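Local coordinates for protein GH18 chiitnase (PDB 6K7Z) that probably hydrolyses the beta-1,4 linkages within chitin chains, as an endochitinase of glycoside hydrolase family 18, at residues V25-S33 with L41-A49; V237-I245 with W270-L278. All blocks are in the same frame, centred on the assembly; numbering follows the deposited sequence.

Contact 1 (V25-S33 with L41-A49)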
loop_
_atom_site.group_PDB
_atom_site.type_symbol
_atom_site.label_atom_id
_atom_site.label_comp_id
_atom_site.label_asym_id
_atom_site.label_seq_id
_atom_site.Cartn_x
_atom_site.Cartn_y
_atom_site.Cartn_z
ATOM N N VAL A 25 2.861 -9.486 5.112
ATOM C CA VAL A 25 1.790 -8.512 5.302
ATOM C C VAL A 25 0.737 -8.732 4.229
ATOM O O VAL A 25 1.063 -8.876 3.046
ATOM C CB VAL A 25 2.317 -7.066 5.214
ATOM C CG1 VAL A 25 1.189 -6.078 5.478
ATOM C CG2 VAL A 25 3.470 -6.843 6.178
ATOM N N VAL A 26 -0.527 -8.720 4.632
ATOM C CA VAL A 26 -1.642 -8.760 3.699
ATOM C C VAL A 26 -2.457 -7.495 3.906
ATOM O O VAL A 26 -2.901 -7.216 5.027
ATOM C CB VAL A 26 -2.505 -10.013 3.892
ATOM C CG1 VAL A 26 -3.780 -9.892 3.081
ATOM C CG2 VAL A 26 -1.707 -11.253 3.495
ATOM N N ASN A 27 -2.647 -6.729 2.829
ATOM C CA ASN A 27 -3.468 -5.526 2.842
ATOM C C ASN A 27 -4.855 -5.877 2.325
ATOM O O ASN A 27 -5.006 -6.226 1.154
ATOM C CB ASN A 27 -2.879 -4.421 1.964
ATOM C CG ASN A 27 -1.490 -3.993 2.392
ATOM O OD1 ASN A 27 -1.148 -4.049 3.566
ATOM N ND2 ASN A 27 -0.694 -3.517 1.432
ATOM N N LEU A 28 -5.871 -5.765 3.182
ATOM C CA LEU A 28 -7.236 -5.989 2.729
ATOM C C LEU A 28 -7.729 -4.738 2.013
ATOM O O LEU A 28 -7.706 -3.641 2.576
ATOM C CB LEU A 28 -8.145 -6.353 3.904
ATOM C CG LEU A 28 -7.599 -7.452 4.803
ATOM C CD1 LEU A 28 -8.488 -7.633 6.026
ATOM C CD2 LEU A 28 -7.479 -8.773 4.018
ATOM N N ALA A 29 -8.177 -4.900 0.773
ATOM C CA ALA A 29 -8.616 -3.779 -0.057
ATOM C C ALA A 29 -10.106 -3.891 -0.420
ATOM O O ALA A 29 -10.498 -4.896 -1.000
ATOM C CB ALA A 29 -7.770 -3.740 -1.333
ATOM N N PHE A 30 -10.945 -2.887 -0.152
ATOM C CA PHE A 30 -10.600 -1.584 0.403
ATOM C C PHE A 30 -11.640 -1.121 1.416
ATOM O O PHE A 30 -12.778 -1.598 1.457
ATOM C CB PHE A 30 -10.531 -0.497 -0.680
ATOM C CG PHE A 30 -9.381 -0.628 -1.627
ATOM C CD1 PHE A 30 -8.107 -0.259 -1.240
ATOM C CD2 PHE A 30 -9.584 -1.074 -2.924
ATOM C CE1 PHE A 30 -7.033 -0.365 -2.134
ATOM C CE2 PHE A 30 -8.526 -1.186 -3.813
ATOM C CZ PHE A 30 -7.253 -0.825 -3.418
ATOM N N LEU A 31 -11.243 -0.132 2.191
ATOM C CA LEU A 31 -12.157 0.710 2.947
ATOM C C LEU A 31 -12.065 2.097 2.331
ATOM O O LEU A 31 -10.957 2.572 2.060
ATOM C CB LEU A 31 -11.762 0.726 4.423
ATOM C CG LEU A 31 -12.633 1.479 5.426
ATOM C CD1 LEU A 31 -13.980 0.798 5.581
ATOM C CD2 LEU A 31 -11.900 1.563 6.757
ATOM N N SER A 32 -13.204 2.734 2.060
ATOM C CA SER A 32 -13.145 4.031 1.391
ATOM C C SER A 32 -14.384 4.854 1.724
ATOM O O SER A 32 -15.302 4.393 2.398
ATOM C CB SER A 32 -12.972 3.872 -0.133
ATOM O OG SER A 32 -14.082 3.236 -0.740
ATOM N N SER A 33 -14.389 6.099 1.252
ATOM C CA SER A 33 -15.519 6.986 1.503
ATOM C C SER A 33 -16.753 6.524 0.736
ATOM O O SER A 33 -16.659 6.077 -0.409
ATOM C CB SER A 33 -15.174 8.413 1.084
ATOM O OG SER A 33 -14.225 9.001 1.959
ATOM N N LEU A 41 -17.249 5.509 6.150
ATOM C CA LEU A 41 -16.326 4.638 5.427
ATOM C C LEU A 41 -16.993 3.294 5.146
ATOM O O LEU A 41 -17.591 2.695 6.048
ATOM C CB LEU A 41 -15.038 4.440 6.230
ATOM C CG LEU A 41 -14.374 5.746 6.689
ATOM C CD1 LEU A 41 -13.012 5.489 7.332
ATOM C CD2 LEU A 41 -14.257 6.724 5.535
ATOM N N VAL A 42 -16.889 2.820 3.901
ATOM C CA VAL A 42 -17.546 1.578 3.499
ATOM C C VAL A 42 -16.519 0.620 2.913
ATOM O O VAL A 42 -15.543 1.032 2.275
ATOM C CB VAL A 42 -18.689 1.813 2.485
ATOM C CG1 VAL A 42 -19.807 2.654 3.111
ATOM C CG2 VAL A 42 -18.152 2.470 1.226
ATOM N N LEU A 43 -16.764 -0.672 3.122
ATOM C CA LEU A 43 -15.925 -1.740 2.605
ATOM C C LEU A 43 -16.343 -2.128 1.195
ATOM O O LEU A 43 -17.519 -2.058 0.829
ATOM C CB LEU A 43 -16.001 -2.973 3.507
ATOM C CG LEU A 43 -15.378 -2.844 4.892
ATOM C CD1 LEU A 43 -15.869 -3.985 5.796
ATOM C CD2 LEU A 43 -13.857 -2.858 4.781
ATOM N N SER A 44 -15.356 -2.541 0.404
ATOM C CA SER A 44 -15.567 -3.087 -0.925
ATOM C C SER A 44 -14.591 -4.238 -1.123
ATOM O O SER A 44 -13.582 -4.346 -0.424
ATOM C CB SER A 44 -15.370 -2.034 -2.019
ATOM O OG SER A 44 -14.069 -1.477 -1.956
ATOM N N GLY A 45 -14.916 -5.115 -2.064
ATOM C CA GLY A 45 -14.084 -6.271 -2.340
ATOM C C GLY A 45 -14.603 -7.527 -1.665
ATOM O O GLY A 45 -15.625 -7.536 -0.975
ATOM N N ALA A 46 -13.865 -8.620 -1.883
ATOM C CA ALA A 46 -14.302 -9.914 -1.378
ATOM C C ALA A 46 -14.376 -9.962 0.142
ATOM O O ALA A 46 -15.050 -10.837 0.690
ATOM C CB ALA A 46 -13.364 -11.004 -1.883
ATOM N N ILE A 47 -13.692 -9.055 0.838
ATOM C CA ILE A 47 -13.732 -9.075 2.292
ATOM C C ILE A 47 -15.101 -8.709 2.839
ATOM O O ILE A 47 -15.404 -9.042 3.995
ATOM C CB ILE A 47 -12.685 -8.114 2.884
ATOM C CG1 ILE A 47 -12.932 -6.685 2.385
ATOM C CG2 ILE A 47 -11.263 -8.622 2.600
ATOM C CD1 ILE A 47 -11.873 -5.686 2.825
ATOM N N ALA A 48 -15.940 -8.027 2.060
ATOM C CA ALA A 48 -17.142 -7.397 2.606
ATOM C C ALA A 48 -18.353 -8.322 2.538
ATOM O O ALA A 48 -18.770 -8.737 1.450
ATOM C CB ALA A 48 -17.447 -6.097 1.865
ATOM N N ALA A 49 -18.929 -8.623 3.701
ATOM C CA ALA A 49 -20.275 -9.201 3.741
ATOM C C ALA A 49 -21.330 -8.127 3.517
ATOM O O ALA A 49 -22.350 -8.370 2.859
ATOM C CB ALA A 49 -20.507 -9.901 5.075
HETATM O O HOH W 1 -11.559 -7.536 -0.458
HETATM O O HOH W 2 -14.631 0.579 -0.228
#
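Leu31 meets Leu41 and Leu43 across a short beta hairpin, in which strand 41-43 folds back antiparallel on the C-terminal end of strand 25-33, a strand of the family's TIM barrel. Leu31 lies roughly square to Leu41, and its CD1 is the shared contact point, 3.7 Å from Leu43 CD2 and 3.8 Å from Leu41 CB. This follows from chi1 of -176°, which swings Leu31 CG away from its own N and carries CD1 over the neighbouring strand. Leu100 and Phe103 of helix 93-106 cover the same leucine face.

Two backbone pairs fix the register. Val42 N reaches Ser32 O at 2.7 Å, the tightest of the four bonds, and Ser32 N returns to Val42 O. The Phe30–Ser44 pair is less regular: Phe30 N lies 3.0 Å from Ser44 O and 41° out of its carbonyl plane. A cis peptide precedes Phe30 and brings Ala29 CB over the centre of the Phe30 ring; non-proline cis peptides of this kind are familiar in GH18 enzymes.

On the sheet face opposite the leucines, one water links Ser32 OG and Ser44 OG and donates to Val42 O at 2.7 Å, tying the two serine side chains to the same backbone. Beyond Ser44 the chain makes a type I turn from Gly45 to Ala48. Gly45 suits its place because a CB there would run into Ala29 O. The turn delivers Ile47, whose CD1 lies 3.9 Å from Leu28 CB as the two side chains pass obliquely. Here a second water closes the junction, its O 2.9 Å from Ala29 O and 2.9 Å from Ile47 N, the latter acting as donor.

Contact 2 (V237-I245 with W270-L278)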
loop_
_atom_site.group_PDB
_atom_site.type_symbol
_atom_site.label_atom_id
_atom_site.label_comp_id
_atom_site.label_asym_id
_atom_site.label_seq_id
_atom_site.Cartn_x
_atom_site.Cartn_y
_atom_site.Cartn_z
ATOM N N VAL A 237 8.323 -12.953 -13.875
ATOM C CA VAL A 237 8.995 -12.977 -12.584
ATOM C C VAL A 237 10.508 -13.100 -12.754
ATOM O O VAL A 237 11.267 -12.561 -11.940
ATOM C CB VAL A 237 8.409 -14.081 -11.681
ATOM C CG1 VAL A 237 8.896 -15.403 -12.089
ATOM C CG2 VAL A 237 8.801 -13.845 -10.251
ATOM N N GLN A 238 10.983 -13.744 -13.832
ATOM C CA GLN A 238 12.430 -13.845 -14.013
ATOM C C GLN A 238 13.046 -12.487 -14.301
ATOM O O GLN A 238 14.215 -12.253 -13.979
ATOM C CB GLN A 238 12.790 -14.826 -15.132
ATOM C CG GLN A 238 12.404 -14.413 -16.554
ATOM C CD GLN A 238 11.100 -15.035 -17.010
ATOM O OE1 GLN A 238 10.240 -15.367 -16.195
ATOM N NE2 GLN A 238 10.960 -15.225 -18.322
ATOM N N THR A 239 12.278 -11.588 -14.904
ATOM C CA THR A 239 12.763 -10.234 -15.139
ATOM C C THR A 239 12.786 -9.426 -13.846
ATOM O O THR A 239 13.750 -8.695 -13.579
ATOM C CB THR A 239 11.891 -9.565 -16.193
ATOM O OG1 THR A 239 11.689 -10.498 -17.270
ATOM C CG2 THR A 239 12.562 -8.307 -16.727
ATOM N N ILE A 240 11.742 -9.552 -13.019
ATOM C CA ILE A 240 11.763 -8.886 -11.714
ATOM C C ILE A 240 12.985 -9.330 -10.925
ATOM O O ILE A 240 13.717 -8.510 -10.358
ATOM C CB ILE A 240 10.473 -9.175 -10.927
ATOM C CG1 ILE A 240 9.240 -8.619 -11.635
ATOM C CG2 ILE A 240 10.585 -8.610 -9.494
ATOM C CD1 ILE A 240 7.920 -9.189 -11.062
ATOM N N ILE A 241 13.219 -10.646 -10.878
ATOM C CA ILE A 241 14.307 -11.181 -10.068
ATOM C C ILE A 241 15.649 -10.671 -10.571
ATOM O O ILE A 241 16.447 -10.108 -9.812
ATOM C CB ILE A 241 14.262 -12.719 -10.061
ATOM C CG1 ILE A 241 13.070 -13.212 -9.239
ATOM C CG2 ILE A 241 15.557 -13.296 -9.513
ATOM C CD1 ILE A 241 12.904 -14.721 -9.315
ATOM N N ASN A 242 15.908 -10.836 -11.864
ATOM C CA ASN A 242 17.259 -10.647 -12.356
ATOM C C ASN A 242 17.549 -9.232 -12.849
ATOM O O ASN A 242 18.723 -8.887 -13.007
ATOM C CB ASN A 242 17.542 -11.674 -13.456
ATOM C CG ASN A 242 17.801 -13.059 -12.884
ATOM O OD1 ASN A 242 18.801 -13.269 -12.186
ATOM N ND2 ASN A 242 16.902 -14.008 -13.162
ATOM N N GLU A 243 16.528 -8.397 -13.077
ATOM C CA GLU A 243 16.751 -7.030 -13.526
ATOM C C GLU A 243 16.289 -5.981 -12.528
ATOM O O GLU A 243 16.588 -4.796 -12.730
ATOM C CB GLU A 243 16.065 -6.772 -14.880
ATOM C CG GLU A 243 16.486 -7.762 -15.977
ATOM C CD GLU A 243 16.243 -7.261 -17.399
ATOM O OE1 GLU A 243 16.354 -6.039 -17.650
ATOM O OE2 GLU A 243 15.980 -8.101 -18.289
ATOM N N VAL A 244 15.596 -6.374 -11.458
ATOM C CA VAL A 244 15.217 -5.439 -10.404
ATOM C C VAL A 244 15.818 -5.869 -9.073
ATOM O O VAL A 244 16.601 -5.131 -8.465
ATOM C CB VAL A 244 13.685 -5.325 -10.294
ATOM C CG1 VAL A 244 13.297 -4.485 -9.085
ATOM C CG2 VAL A 244 13.093 -4.758 -11.565
ATOM N N ILE A 245 15.421 -7.057 -8.598
ATOM C CA ILE A 245 15.780 -7.505 -7.256
ATOM C C ILE A 245 17.290 -7.669 -7.127
ATOM O O ILE A 245 17.924 -7.105 -6.229
ATOM C CB ILE A 245 15.038 -8.807 -6.905
ATOM C CG1 ILE A 245 13.540 -8.531 -6.687
ATOM C CG2 ILE A 245 15.650 -9.446 -5.665
ATOM C CD1 ILE A 245 12.702 -9.774 -6.445
ATOM N N TRP A 270 4.096 -17.438 -7.712
ATOM C CA TRP A 270 4.795 -16.158 -7.854
ATOM C C TRP A 270 5.457 -15.752 -6.543
ATOM O O TRP A 270 6.654 -15.429 -6.509
ATOM C CB TRP A 270 3.807 -15.080 -8.321
ATOM C CG TRP A 270 4.378 -13.736 -8.764
ATOM C CD1 TRP A 270 4.582 -13.328 -10.048
ATOM C CD2 TRP A 270 4.730 -12.617 -7.931
ATOM N NE1 TRP A 270 5.060 -12.042 -10.073
ATOM C CE2 TRP A 270 5.161 -11.580 -8.789
ATOM C CE3 TRP A 270 4.731 -12.393 -6.553
ATOM C CZ2 TRP A 270 5.603 -10.356 -8.314
ATOM C CZ3 TRP A 270 5.169 -11.174 -6.077
ATOM C CH2 TRP A 270 5.594 -10.165 -6.953
ATOM N N ILE A 271 4.700 -15.786 -5.441
ATOM C CA ILE A 271 5.283 -15.341 -4.178
ATOM C C ILE A 271 6.356 -16.310 -3.714
ATOM O O ILE A 271 7.359 -15.894 -3.128
ATOM C CB ILE A 271 4.196 -15.121 -3.104
ATOM C CG1 ILE A 271 4.804 -14.454 -1.868
ATOM C CG2 ILE A 271 3.511 -16.431 -2.698
ATOM C CD1 ILE A 271 5.499 -13.151 -2.159
ATOM N N LYS A 272 6.205 -17.605 -4.000
ATOM C CA LYS A 272 7.259 -18.544 -3.626
ATOM C C LYS A 272 8.571 -18.224 -4.347
ATOM O O LYS A 272 9.636 -18.191 -3.720
ATOM C CB LYS A 272 6.811 -19.972 -3.910
ATOM C CG LYS A 272 5.764 -20.506 -2.924
ATOM C CD LYS A 272 5.325 -21.916 -3.366
ATOM C CE LYS A 272 4.016 -22.299 -2.745
ATOM N NZ LYS A 272 3.565 -23.664 -3.166
ATOM N N ALA A 273 8.509 -17.959 -5.653
ATOM C CA ALA A 273 9.732 -17.659 -6.397
ATOM C C ALA A 273 10.327 -16.315 -5.975
ATOM O O ALA A 273 11.551 -16.180 -5.841
ATOM C CB ALA A 273 9.453 -17.681 -7.902
ATOM N N ILE A 274 9.495 -15.321 -5.747
ATOM C CA ILE A 274 9.984 -14.039 -5.340
ATOM C C ILE A 274 10.600 -14.123 -3.959
ATOM O O ILE A 274 11.631 -13.599 -3.727
ATOM C CB ILE A 274 8.846 -12.984 -5.344
ATOM C CG1 ILE A 274 8.520 -12.631 -6.763
ATOM C CG2 ILE A 274 9.184 -11.741 -4.563
ATOM C CD1 ILE A 274 9.549 -11.761 -7.427
ATOM N N ALA A 275 9.916 -14.784 -3.057
ATOM C CA ALA A 275 10.419 -14.887 -1.694
ATOM C C ALA A 275 11.806 -15.544 -1.666
ATOM O O ALA A 275 12.698 -15.098 -1.035
ATOM C CB ALA A 275 9.450 -15.553 -0.763
ATOM N N GLN A 276 11.931 -16.596 -2.428
ATOM C CA GLN A 276 13.169 -17.320 -2.536
ATOM C C GLN A 276 14.297 -16.364 -2.927
ATOM O O GLN A 276 15.375 -16.434 -2.434
ATOM C CB GLN A 276 13.024 -18.355 -3.615
ATOM C CG GLN A 276 14.223 -19.260 -3.690
ATOM C CD GLN A 276 14.592 -19.882 -2.359
ATOM O OE1 GLN A 276 15.560 -19.480 -1.720
ATOM N NE2 GLN A 276 13.828 -20.882 -1.946
ATOM N N SER A 277 14.014 -15.462 -3.834
ATOM C CA SER A 277 15.008 -14.530 -4.286
ATOM C C SER A 277 15.372 -13.462 -3.297
ATOM O O SER A 277 16.336 -12.839 -3.442
ATOM C CB SER A 277 14.578 -13.879 -5.582
ATOM O OG SER A 277 13.695 -12.858 -5.322
ATOM N N LEU A 278 14.552 -13.258 -2.297
ATOM C CA LEU A 278 14.819 -12.281 -1.277
ATOM C C LEU A 278 15.683 -12.832 -0.161
ATOM O O LEU A 278 15.696 -14.002 0.052
ATOM C CB LEU A 278 13.522 -11.706 -0.752
ATOM C CG LEU A 278 12.706 -10.968 -1.805
ATOM C CD1 LEU A 278 11.368 -10.537 -1.273
ATOM C CD2 LEU A 278 13.471 -9.760 -2.288
#
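Ile240 O takes two backbone donors, Ile245 N at 2.8 Å and Val244 N at 3.1 Å, and this double grip marks the wider pi-type turn at 241-245. Ile240 and Ile245 point toward helix 269-277, and Ile241, set to the side, bends its chain end in; Ile274 fits among these three and Val237 as a knob into a hole. With chi1 and chi2 both near -74° the chain of Ile274 folds back on itself, which places CD1 at the middle of the contact, 3.6 Å from Val237 CG2 and 3.9 Å from Ile245 CD1. Val237 and Ile274 run antiparallel alongside each other, whereas Ile240 lies roughly perpendicular to Ile274.

The Trp270 indole extends the apolar seam at one end. Ile274 CG1 and Val237 CG2 lie over the same ring face, both offset toward the rim, while Ile240 CD1 approaches CZ2 obliquely at 3.8 Å. At the other end, Ser277 OG donates to Ile274 O at 2.7 Å, so the hydroxyl is satisfied within its own helix even though Ile245 CD1 presses on it. Ile241 lays CG1 and CD1 along Ser277 CB, with CD1 also near Ala273 O; cutting Ile241 back to an alanine is likely to leave a gap beside Ser277 CB and to take one wall from the hole that holds Ile274 CD1.

No hydrogen bond joins the two segments, whose axes run 19° from parallel and 10.3 Å apart at closest; just beyond them Gln249 NE2, further along helix 237-251, bonds Ser277 O. Asp265 accepts from Trp270 N and Ile271 N. Helices 237-251 and 269-277 lie side by side on the outside of the barrel, before and after strand 256-260, whose Ile257 touches Ile245, Trp270 and Ile274 from the barrel wall.

Overall arrangement
Contact 1 comes first along the chain and closes before contact 2 opens; their centres are about 28 Å apart and their nearest atoms about 8 Å, without touching. Both belong to one TIM barrel. Residues 25-33 form its second strand, extended by the hairpin of contact 1, whereas contact 2 pairs the last two helices, 237-251 and 269-277, which flank the final strand 256-260 in sequence and pack against its outer side. Strand 3-8 connects the two regions: it pairs in parallel with 25-33 on one side and with 256-260 on the other, completing the ring. The hairpin thus elaborates a barrel strand, while the helix pair packs the outer layer where the two ends of the modelled chain meet.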